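Local coordinates for protein glycogen accumulation regulator GarA (Mycobacterium tuberculosis, PDB 6I2P) that probably regulates glycogen accumulation and central carbon metabolism by binding partner proteins through a forkhead-associated (FHA) domain, at residues G55-V60 / L145-G150; R98-R103 / V138-F143; G51-S56 / R70-Q75. All coordinates share one frame; numbering follows the deposited sequence.

Contact 1: residues G55-V60 / L145-G150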
loop_
_atom_site.group_PDB
_atom_site.type_symbol
_atom_site.label_atom_id
_atom_site.label_comp_id
_atom_site.label_asym_id
_atom_site.label_seq_id
_atom_site.Cartn_x
_atom_site.Cartn_y
_atom_site.Cartn_z
ATOM N N GLY C 55 4.227 -26.208 29.853
ATOM C CA GLY C 55 5.389 -25.691 29.138
ATOM C C GLY C 55 5.115 -25.279 27.704
ATOM O O GLY C 55 6.050 -24.978 26.958
ATOM N N SER C 56 3.834 -25.257 27.304
ATOM C CA SER C 56 3.442 -24.879 25.949
ATOM C C SER C 56 2.668 -23.561 25.907
ATOM O O SER C 56 2.189 -23.078 26.937
ATOM C CB SER C 56 2.649 -26.000 25.281
ATOM O OG SER C 56 1.280 -25.949 25.642
ATOM N N ALA C 57 2.554 -22.988 24.705
ATOM C CA ALA C 57 1.833 -21.745 24.462
ATOM C C ALA C 57 0.969 -21.847 23.208
ATOM O O ALA C 57 1.080 -22.811 22.446
ATOM C CB ALA C 57 2.808 -20.585 24.352
ATOM N N LEU C 58 0.099 -20.851 23.006
ATOM C CA LEU C 58 -0.812 -20.793 21.877
ATOM C C LEU C 58 -0.853 -19.390 21.283
ATOM O O LEU C 58 -0.916 -18.408 22.018
ATOM C CB LEU C 58 -2.214 -21.244 22.335
ATOM C CG LEU C 58 -3.271 -21.492 21.267
ATOM C CD1 LEU C 58 -3.011 -22.799 20.514
ATOM C CD2 LEU C 58 -4.645 -21.531 21.892
ATOM N N LEU C 59 -0.786 -19.299 19.952
ATOM C CA LEU C 59 -0.883 -18.030 19.233
ATOM C C LEU C 59 -2.207 -18.058 18.492
ATOM O O LEU C 59 -2.453 -18.993 17.737
ATOM C CB LEU C 59 0.276 -17.841 18.243
ATOM C CG LEU C 59 1.668 -17.612 18.827
ATOM C CD1 LEU C 59 2.722 -17.924 17.794
ATOM C CD2 LEU C 59 1.838 -16.178 19.352
ATOM N N VAL C 60 -3.082 -17.084 18.748
ATOM C CA VAL C 60 -4.400 -17.044 18.111
ATOM C C VAL C 60 -4.517 -15.798 17.245
ATOM O O VAL C 60 -4.227 -14.698 17.722
ATOM C CB VAL C 60 -5.581 -17.139 19.128
ATOM C CG1 VAL C 60 -6.908 -17.412 18.416
ATOM C CG2 VAL C 60 -5.332 -18.204 20.191
ATOM N N LEU C 145 -1.731 -11.486 16.286
ATOM C CA LEU C 145 -1.743 -12.723 17.054
ATOM C C LEU C 145 -1.745 -12.420 18.533
ATOM O O LEU C 145 -1.070 -11.490 18.964
ATOM C CB LEU C 145 -0.514 -13.598 16.717
ATOM C CG LEU C 145 -0.204 -13.848 15.222
ATOM C CD1 LEU C 145 1.285 -14.037 15.001
ATOM C CD2 LEU C 145 -0.981 -15.042 14.675
ATOM N N VAL C 146 -2.507 -13.195 19.310
ATOM C CA VAL C 146 -2.501 -13.080 20.761
ATOM C C VAL C 146 -1.763 -14.308 21.290
ATOM O O VAL C 146 -2.052 -15.437 20.876
ATOM C CB VAL C 146 -3.910 -12.897 21.384
ATOM C CG1 VAL C 146 -3.861 -12.902 22.916
ATOM C CG2 VAL C 146 -4.545 -11.611 20.885
ATOM N N PHE C 147 -0.776 -14.068 22.165
ATOM C CA PHE C 147 0.025 -15.104 22.797
ATOM C C PHE C 147 -0.666 -15.508 24.098
ATOM O O PHE C 147 -0.958 -14.653 24.940
ATOM C CB PHE C 147 1.456 -14.591 23.055
ATOM C CG PHE C 147 2.321 -15.510 23.891
ATOM C CD1 PHE C 147 2.348 -15.397 25.278
ATOM C CD2 PHE C 147 3.107 -16.487 23.291
ATOM C CE1 PHE C 147 3.139 -16.252 26.050
ATOM C CE2 PHE C 147 3.911 -17.324 24.061
ATOM C CZ PHE C 147 3.912 -17.210 25.437
ATOM N N LEU C 148 -0.915 -16.815 24.259
ATOM C CA LEU C 148 -1.562 -17.380 25.441
ATOM C C LEU C 148 -0.734 -18.505 26.021
ATOM O O LEU C 148 -0.242 -19.352 25.286
ATOM C CB LEU C 148 -2.983 -17.881 25.135
ATOM C CG LEU C 148 -3.998 -16.874 24.568
ATOM C CD1 LEU C 148 -5.211 -17.596 24.019
ATOM C CD2 LEU C 148 -4.412 -15.837 25.607
ATOM N N THR C 149 -0.588 -18.523 27.344
ATOM C CA THR C 149 0.160 -19.560 28.049
ATOM C C THR C 149 -0.542 -19.898 29.362
ATOM O O THR C 149 -1.403 -19.141 29.799
ATOM C CB THR C 149 1.657 -19.170 28.175
ATOM O OG1 THR C 149 2.412 -20.328 28.511
ATOM C CG2 THR C 149 1.915 -18.034 29.172
ATOM N N GLY C 150 -0.167 -21.016 29.974
ATOM C CA GLY C 150 -0.747 -21.455 31.237
ATOM C C GLY C 150 -0.194 -20.724 32.447
ATOM O O GLY C 150 0.756 -19.943 32.319
#
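Leu58 N donates to Leu148 O over 2.7 Å, and the bond is returned by Leu148 N to Leu58 O, also at 2.7 Å. This reciprocal pair is followed two residues on by a second, in which Val60 N reaches Val146 O at 2.9 Å and Val146 N reaches Val60 O at 2.8 Å. Between the two lies the non-hydrogen-bonded pair Leu59–Phe147, where CA-H...O contacts from Leu59 CA to Val146 O and from Phe147 CA to Leu58 O fill in the ladder. The short strand segments run antiparallel at 162°. Beyond the regular bonds, Thr149 OG1 donates to Ser56 O across 3.2 Å, coming from above the carbonyl plane by 35° rather than along a lone pair.

Each face of the pairing has its own apolar set. On the buried face, CG of Phe147 is anti to its backbone N (chi1 171°), which carries the ring obliquely across to Ala57 of the facing strand, whose CB comes to 3.5 Å from Phe147 CE2. Leu59 enters at the edge of the same ring, near its plane, and its CD2 also lies 4.0 Å from Phe147 CB. On the other, partly exposed face, Val60 and Leu148 meet on the diagonal, with Val60 CG2 3.9 Å from Leu148 CD1, while Leu58 and Val146 flank them.

This pairing joins the first strand of the FHA beta-sandwich to its last. In the same antiparallel sheet, strand 57-61 is bordered on its other side by strand 70-73, through Ala57–Leu73 and Leu59–Phe71 backbone bonds, and strand 143-149 by strand 137-140, through Leu145 and Val138.

Contact 2: residues R98-R103 / V138-F143. With SO4 (sulfate ion), chain L.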
loop_
_atom_site.group_PDB
_atom_site.type_symbol
_atom_site.label_atom_id
_atom_site.label_comp_id
_atom_site.label_asym_id
_atom_site.label_seq_id
_atom_site.Cartn_x
_atom_site.Cartn_y
_atom_site.Cartn_z
ATOM N N ARG C 98 10.851 -15.600 5.553
ATOM C CA ARG C 98 11.538 -15.817 6.823
ATOM C C ARG C 98 11.265 -14.520 7.590
ATOM O O ARG C 98 11.888 -13.504 7.305
ATOM C CB ARG C 98 13.059 -16.046 6.616
ATOM C CG ARG C 98 13.430 -17.188 5.656
ATOM C CD ARG C 98 13.204 -18.565 6.250
ATOM N NE ARG C 98 13.506 -19.620 5.284
ATOM C CZ ARG C 98 12.799 -20.737 5.155
ATOM N NH1 ARG C 98 11.742 -20.953 5.924
ATOM N NH2 ARG C 98 13.141 -21.645 4.251
ATOM N N HIS C 99 10.254 -14.514 8.465
ATOM C CA HIS C 99 9.876 -13.291 9.179
ATOM C C HIS C 99 10.357 -13.304 10.614
ATOM O O HIS C 99 11.138 -12.435 11.009
ATOM C CB HIS C 99 8.344 -13.054 9.116
ATOM C CG HIS C 99 7.917 -11.672 9.523
ATOM N ND1 HIS C 99 7.346 -10.800 8.611
ATOM C CD2 HIS C 99 7.997 -11.051 10.725
ATOM C CE1 HIS C 99 7.081 -9.692 9.286
ATOM N NE2 HIS C 99 7.462 -9.794 10.560
ATOM N N ALA C 100 9.891 -14.299 11.391
ATOM C CA ALA C 100 10.189 -14.405 12.810
ATOM C C ALA C 100 10.314 -15.851 13.299
ATOM O O ALA C 100 10.072 -16.804 12.557
ATOM C CB ALA C 100 9.103 -13.674 13.609
ATOM N N GLU C 101 10.712 -15.993 14.558
ATOM C CA GLU C 101 10.840 -17.262 15.261
ATOM C C GLU C 101 10.384 -17.084 16.697
ATOM O O GLU C 101 10.635 -16.048 17.312
ATOM C CB GLU C 101 12.282 -17.794 15.230
ATOM C CG GLU C 101 12.653 -18.449 13.909
ATOM C CD GLU C 101 14.092 -18.895 13.756
ATOM O OE1 GLU C 101 14.381 -19.582 12.749
ATOM O OE2 GLU C 101 14.925 -18.569 14.637
ATOM N N PHE C 102 9.697 -18.096 17.215
ATOM C CA PHE C 102 9.233 -18.144 18.589
ATOM C C PHE C 102 10.121 -19.166 19.264
ATOM O O PHE C 102 10.201 -20.312 18.813
ATOM C CB PHE C 102 7.741 -18.503 18.667
ATOM C CG PHE C 102 6.846 -17.412 18.132
ATOM C CD1 PHE C 102 6.550 -17.334 16.773
ATOM C CD2 PHE C 102 6.305 -16.458 18.980
ATOM C CE1 PHE C 102 5.746 -16.305 16.274
ATOM C CE2 PHE C 102 5.482 -15.446 18.485
ATOM C CZ PHE C 102 5.219 -15.366 17.134
ATOM N N ARG C 103 10.877 -18.710 20.271
ATOM C CA ARG C 103 11.847 -19.530 20.985
ATOM C C ARG C 103 11.478 -19.797 22.436
ATOM O O ARG C 103 11.130 -18.870 23.169
ATOM C CB ARG C 103 13.253 -18.921 20.882
ATOM C CG ARG C 103 13.757 -18.830 19.442
ATOM C CD ARG C 103 15.212 -18.441 19.365
ATOM N NE ARG C 103 15.687 -18.437 17.980
ATOM C CZ ARG C 103 16.823 -18.994 17.573
ATOM N NH1 ARG C 103 17.621 -19.600 18.441
ATOM N NH2 ARG C 103 17.168 -18.950 16.296
ATOM N N VAL C 138 1.206 -9.971 19.175
ATOM C CA VAL C 138 2.313 -10.045 18.223
ATOM C C VAL C 138 1.809 -9.699 16.828
ATOM O O VAL C 138 0.888 -10.344 16.325
ATOM C CB VAL C 138 3.046 -11.418 18.252
ATOM C CG1 VAL C 138 4.319 -11.381 17.400
ATOM C CG2 VAL C 138 3.375 -11.848 19.679
ATOM N N GLN C 139 2.416 -8.679 16.204
ATOM C CA GLN C 139 2.055 -8.279 14.851
ATOM C C GLN C 139 3.133 -8.688 13.869
ATOM O O GLN C 139 4.275 -8.232 13.962
ATOM C CB GLN C 139 1.721 -6.780 14.745
ATOM C CG GLN C 139 0.923 -6.447 13.488
ATOM C CD GLN C 139 0.930 -4.982 13.145
ATOM O OE1 GLN C 139 0.368 -4.141 13.850
ATOM N NE2 GLN C 139 1.551 -4.650 12.032
ATOM N N ILE C 140 2.763 -9.596 12.956
ATOM C CA ILE C 140 3.593 -10.102 11.864
ATOM C C ILE C 140 2.771 -9.824 10.609
ATOM O O ILE C 140 1.716 -10.427 10.408
ATOM C CB ILE C 140 3.981 -11.598 12.058
ATOM C CG1 ILE C 140 4.946 -11.764 13.263
ATOM C CG2 ILE C 140 4.601 -12.178 10.781
ATOM C CD1 ILE C 140 5.109 -13.197 13.815
ATOM N N GLY C 141 3.217 -8.841 9.837
ATOM C CA GLY C 141 2.519 -8.373 8.647
ATOM C C GLY C 141 1.240 -7.672 9.047
ATOM O O GLY C 141 1.268 -6.722 9.834
ATOM N N LYS C 142 0.110 -8.183 8.554
ATOM C CA LYS C 142 -1.225 -7.695 8.890
ATOM C C LYS C 142 -1.870 -8.644 9.916
ATOM O O LYS C 142 -3.037 -8.464 10.258
ATOM C CB LYS C 142 -2.110 -7.561 7.631
ATOM C CG LYS C 142 -1.702 -6.454 6.669
ATOM C CD LYS C 142 -2.682 -6.380 5.505
ATOM C CE LYS C 142 -2.044 -6.694 4.170
ATOM N NZ LYS C 142 -3.056 -6.794 3.090
ATOM N N PHE C 143 -1.118 -9.659 10.396
ATOM C CA PHE C 143 -1.615 -10.609 11.396
ATOM C C PHE C 143 -1.461 -10.049 12.798
ATOM O O PHE C 143 -0.388 -9.581 13.166
ATOM C CB PHE C 143 -0.895 -11.966 11.308
ATOM C CG PHE C 143 -1.296 -12.835 10.144
ATOM C CD1 PHE C 143 -0.606 -12.769 8.938
ATOM C CD2 PHE C 143 -2.345 -13.745 10.259
ATOM C CE1 PHE C 143 -0.963 -13.591 7.864
ATOM C CE2 PHE C 143 -2.712 -14.558 9.178
ATOM C CZ PHE C 143 -2.011 -14.479 7.990
HETATM S S SO4 L . -3.278 -10.113 1.408
HETATM O O1 SO4 L . -4.156 -8.975 1.700
HETATM O O2 SO4 L . -3.135 -10.256 -0.042
HETATM O O3 SO4 L . -1.965 -9.892 2.014
HETATM O O4 SO4 L . -3.848 -11.344 1.969
#
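His99, the histidine of the SxxH signature of FHA domains, lays its imidazole against Ile140 at the end of the beta-sandwich where family members bind phosphothreonine peptides. Ile140 CG2 stands over the ring centre, 3.5 Å from the centroid and 7° off the normal, a CH-pi contact on one face. The methyl is carried there because CG2 is anti to the backbone N. Both ring nitrogens are occupied: ND1 pairs with Ser96 N, within the signature itself, and NE2 with Gly119 O. The imidazole thus ties together two loops and is held in its rotation by both bonds, consistent with the scaffolding role of this histidine in the family.

From the ring the contact runs into the core between the two sheets. Strands 100-103 and 138-140 face each other with their axes 10.2 Å apart, and side chains bridge almost all of the gap. Ile140 CD1 lies 4.0 Å from Ala100 CB and, tip to tip, 4.0 Å from Phe102 CZ. Val138 adds its CG1 at 4.1 Å from the same Phe102 CZ, so the end of the phenyl ring is met by two aliphatic residues of the facing strand. His99 and Ala100 both face Ala80, a classic beta bulge at the start of strand 100-105.

Ile140 also opens a type II' turn that leads into the last strand, with Gly141 at its second position at a positive phi of 69°. Phe143 N closes this turn on Ile140 O at 2.9 Å. At the turn's outer corner, a sulfate ion, probably from the crystallisation liquor and also bonded by a neighbouring chain, is held through its O1 by Lys142 NZ at 2.8 Å.

Contact 3: residues G51-S56 / R70-Q75. With SO4 (sulfate ion), chain K.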
loop_
_atom_site.group_PDB
_atom_site.type_symbol
_atom_site.label_atom_id
_atom_site.label_comp_id
_atom_site.label_asym_id
_atom_site.label_seq_id
_atom_site.Cartn_x
_atom_site.Cartn_y
_atom_site.Cartn_z
ATOM N N GLY C 51 -6.391 -25.571 29.609
ATOM C CA GLY C 51 -6.396 -26.526 28.502
ATOM C C GLY C 51 -5.169 -26.592 27.615
ATOM O O GLY C 51 -5.232 -27.171 26.527
ATOM N N LEU C 52 -4.055 -26.003 28.053
ATOM C CA LEU C 52 -2.811 -26.048 27.293
ATOM C C LEU C 52 -1.835 -27.004 27.987
ATOM O O LEU C 52 -1.686 -26.912 29.212
ATOM C CB LEU C 52 -2.178 -24.647 27.138
ATOM C CG LEU C 52 -2.843 -23.655 26.180
ATOM C CD1 LEU C 52 -2.042 -22.376 26.101
ATOM C CD2 LEU C 52 -2.974 -24.230 24.774
ATOM N N PRO C 53 -1.165 -27.929 27.251
ATOM C CA PRO C 53 -0.194 -28.824 27.917
ATOM C C PRO C 53 0.933 -28.052 28.625
ATOM O O PRO C 53 1.298 -26.974 28.149
ATOM C CB PRO C 53 0.333 -29.714 26.782
ATOM C CG PRO C 53 -0.001 -29.013 25.536
ATOM C CD PRO C 53 -1.229 -28.185 25.798
ATOM N N PRO C 54 1.445 -28.532 29.792
ATOM C CA PRO C 54 2.493 -27.771 30.506
ATOM C C PRO C 54 3.718 -27.424 29.660
ATOM O O PRO C 54 4.150 -28.232 28.832
ATOM C CB PRO C 54 2.855 -28.682 31.682
ATOM C CG PRO C 54 1.661 -29.541 31.881
ATOM C CD PRO C 54 1.104 -29.776 30.513
ATOM N N GLY C 55 4.227 -26.208 29.853
ATOM C CA GLY C 55 5.389 -25.691 29.138
ATOM C C GLY C 55 5.115 -25.279 27.704
ATOM O O GLY C 55 6.050 -24.978 26.958
ATOM N N SER C 56 3.834 -25.257 27.304
ATOM C CA SER C 56 3.442 -24.879 25.949
ATOM C C SER C 56 2.668 -23.561 25.907
ATOM O O SER C 56 2.189 -23.078 26.937
ATOM C CB SER C 56 2.649 -26.000 25.281
ATOM O OG SER C 56 1.280 -25.949 25.642
ATOM N N ARG C 70 -5.235 -20.818 15.046
ATOM C CA ARG C 70 -4.281 -20.858 16.138
ATOM C C ARG C 70 -3.113 -21.772 15.850
ATOM O O ARG C 70 -3.185 -22.626 14.967
ATOM C CB ARG C 70 -4.966 -21.193 17.482
ATOM C CG ARG C 70 -5.754 -22.498 17.497
ATOM C CD ARG C 70 -6.884 -22.450 18.506
ATOM N NE ARG C 70 -7.877 -21.444 18.126
ATOM C CZ ARG C 70 -8.623 -20.755 18.982
ATOM N NH1 ARG C 70 -8.519 -20.968 20.287
ATOM N NH2 ARG C 70 -9.488 -19.857 18.540
ATOM N N PHE C 71 -2.027 -21.567 16.587
ATOM C CA PHE C 71 -0.790 -22.312 16.439
ATOM C C PHE C 71 -0.241 -22.626 17.815
ATOM O O PHE C 71 -0.106 -21.726 18.652
ATOM C CB PHE C 71 0.226 -21.495 15.613
ATOM C CG PHE C 71 -0.335 -20.917 14.334
ATOM C CD1 PHE C 71 -0.383 -21.675 13.173
ATOM C CD2 PHE C 71 -0.843 -19.621 14.301
ATOM C CE1 PHE C 71 -0.914 -21.145 11.996
ATOM C CE2 PHE C 71 -1.391 -19.098 13.128
ATOM C CZ PHE C 71 -1.419 -19.862 11.983
ATOM N N LEU C 72 0.035 -23.910 18.063
ATOM C CA LEU C 72 0.578 -24.355 19.340
ATOM C C LEU C 72 2.102 -24.312 19.306
ATOM O O LEU C 72 2.720 -24.843 18.383
ATOM C CB LEU C 72 0.079 -25.768 19.689
ATOM C CG LEU C 72 0.382 -26.267 21.103
ATOM C CD1 LEU C 72 -0.682 -25.786 22.102
ATOM C CD2 LEU C 72 0.468 -27.790 21.129
ATOM N N LEU C 73 2.696 -23.661 20.313
ATOM C CA LEU C 73 4.142 -23.563 20.490
ATOM C C LEU C 73 4.517 -24.622 21.530
ATOM O O LEU C 73 4.100 -24.521 22.689
ATOM C CB LEU C 73 4.548 -22.152 20.972
ATOM C CG LEU C 73 4.114 -20.959 20.120
ATOM C CD1 LEU C 73 4.319 -19.660 20.863
ATOM C CD2 LEU C 73 4.862 -20.913 18.806
ATOM N N ASP C 74 5.241 -25.671 21.100
ATOM C CA ASP C 74 5.648 -26.785 21.969
ATOM C C ASP C 74 7.093 -27.252 21.709
ATOM O O ASP C 74 7.563 -28.204 22.341
ATOM C CB ASP C 74 4.643 -27.951 21.858
ATOM C CG ASP C 74 4.448 -28.545 20.467
ATOM O OD1 ASP C 74 5.101 -28.059 19.505
ATOM O OD2 ASP C 74 3.642 -29.491 20.336
ATOM N N GLN C 75 7.792 -26.561 20.782
ATOM C CA GLN C 75 9.183 -26.819 20.400
ATOM C C GLN C 75 10.070 -25.691 20.945
ATOM O O GLN C 75 9.554 -24.650 21.362
ATOM C CB GLN C 75 9.314 -26.858 18.863
ATOM C CG GLN C 75 8.620 -28.027 18.176
ATOM C CD GLN C 75 8.303 -27.755 16.721
ATOM O OE1 GLN C 75 8.882 -26.873 16.064
ATOM N NE2 GLN C 75 7.369 -28.523 16.178
HETATM S S SO4 K . -6.804 -23.869 13.028
HETATM O O1 SO4 K . -5.538 -24.370 12.488
HETATM O O2 SO4 K . -7.433 -22.976 12.050
HETATM O O3 SO4 K . -7.688 -25.002 13.304
HETATM O O4 SO4 K . -6.553 -23.145 14.265
HETATM O O HOH W 1 7.289 -27.902 25.715
#
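Ser56 approaches strand 70-73 with its CB, which rests 3.3 Å from Leu73 O and also touches Asp74 CB, just before the loop enters strand 57-61. One bond further out, OG turns back on its own loop and donates to Pro53 O over 2.7 Å. The torsion explains this: OG lies between the backbone N and the carbonyl carbon (chi1 84°), bringing the hydroxyl round to the carbonyl at the start of its own turn. Pro53 O is gripped twice by the one residue, since Ser56 N also reaches it, at 3.2 Å, closing a type II beta turn in which Gly55 takes the positive phi of 75°. The side-chain bond thus reinforces the backbone one. OG also lies 4.1 Å from Leu72 CD1.

That same methyl is the centre of the apolar part. CG of Leu72 is anti to its backbone N (chi1 -170°), which carries CD1 toward the loop, to 3.8 Å from Leu52 CD2; the two leucines lie alongside one another, pointing opposite ways. Pro53 adds its ring carbon CD, 4.4 Å from Leu72 CD1. No direct hydrogen bond spans the two segments; a water weakly bridges Gly55 O and Asp74 O. At the far end of the strand, Arg70 N donates to O4 of a sulfate ion at 2.8 Å, an ion probably from the crystallisation liquor that is held by Ser69 OG as well.

The loop 51-56 therefore folds over strand 70-73, the outermost strand of this antiparallel sheet within the chain. Strand 70-73 is bonded along its inner edge to strand 57-61, while Phe71 and Leu73 turn their side chains to Ile88 of strand 88-89 in the other sheet.

How the contacts relate
Contacts 1 and 3 begin from the same part of the chain, share Gly55 and Ser56, and have centres about 7 Å apart: contact 1 pairs strand 57-61 with the last strand, while contact 3 lies on the other flank of strand 57-61, toward strand 70-73. Contact 2, its centre about 14 Å from that of contact 1, is nested within the loop contact 1 closes, and it spans the sandwich. Phe102 connects all three, its CZ lying 3.6 Å from Leu59 CD1 and its CB 3.8 Å from Leu73 CD2. Contact 2 alone includes a residue of the SxxH signature, beside the probable phosphopeptide-binding loops; the centres of contacts 2 and 3 are about 17 Å apart.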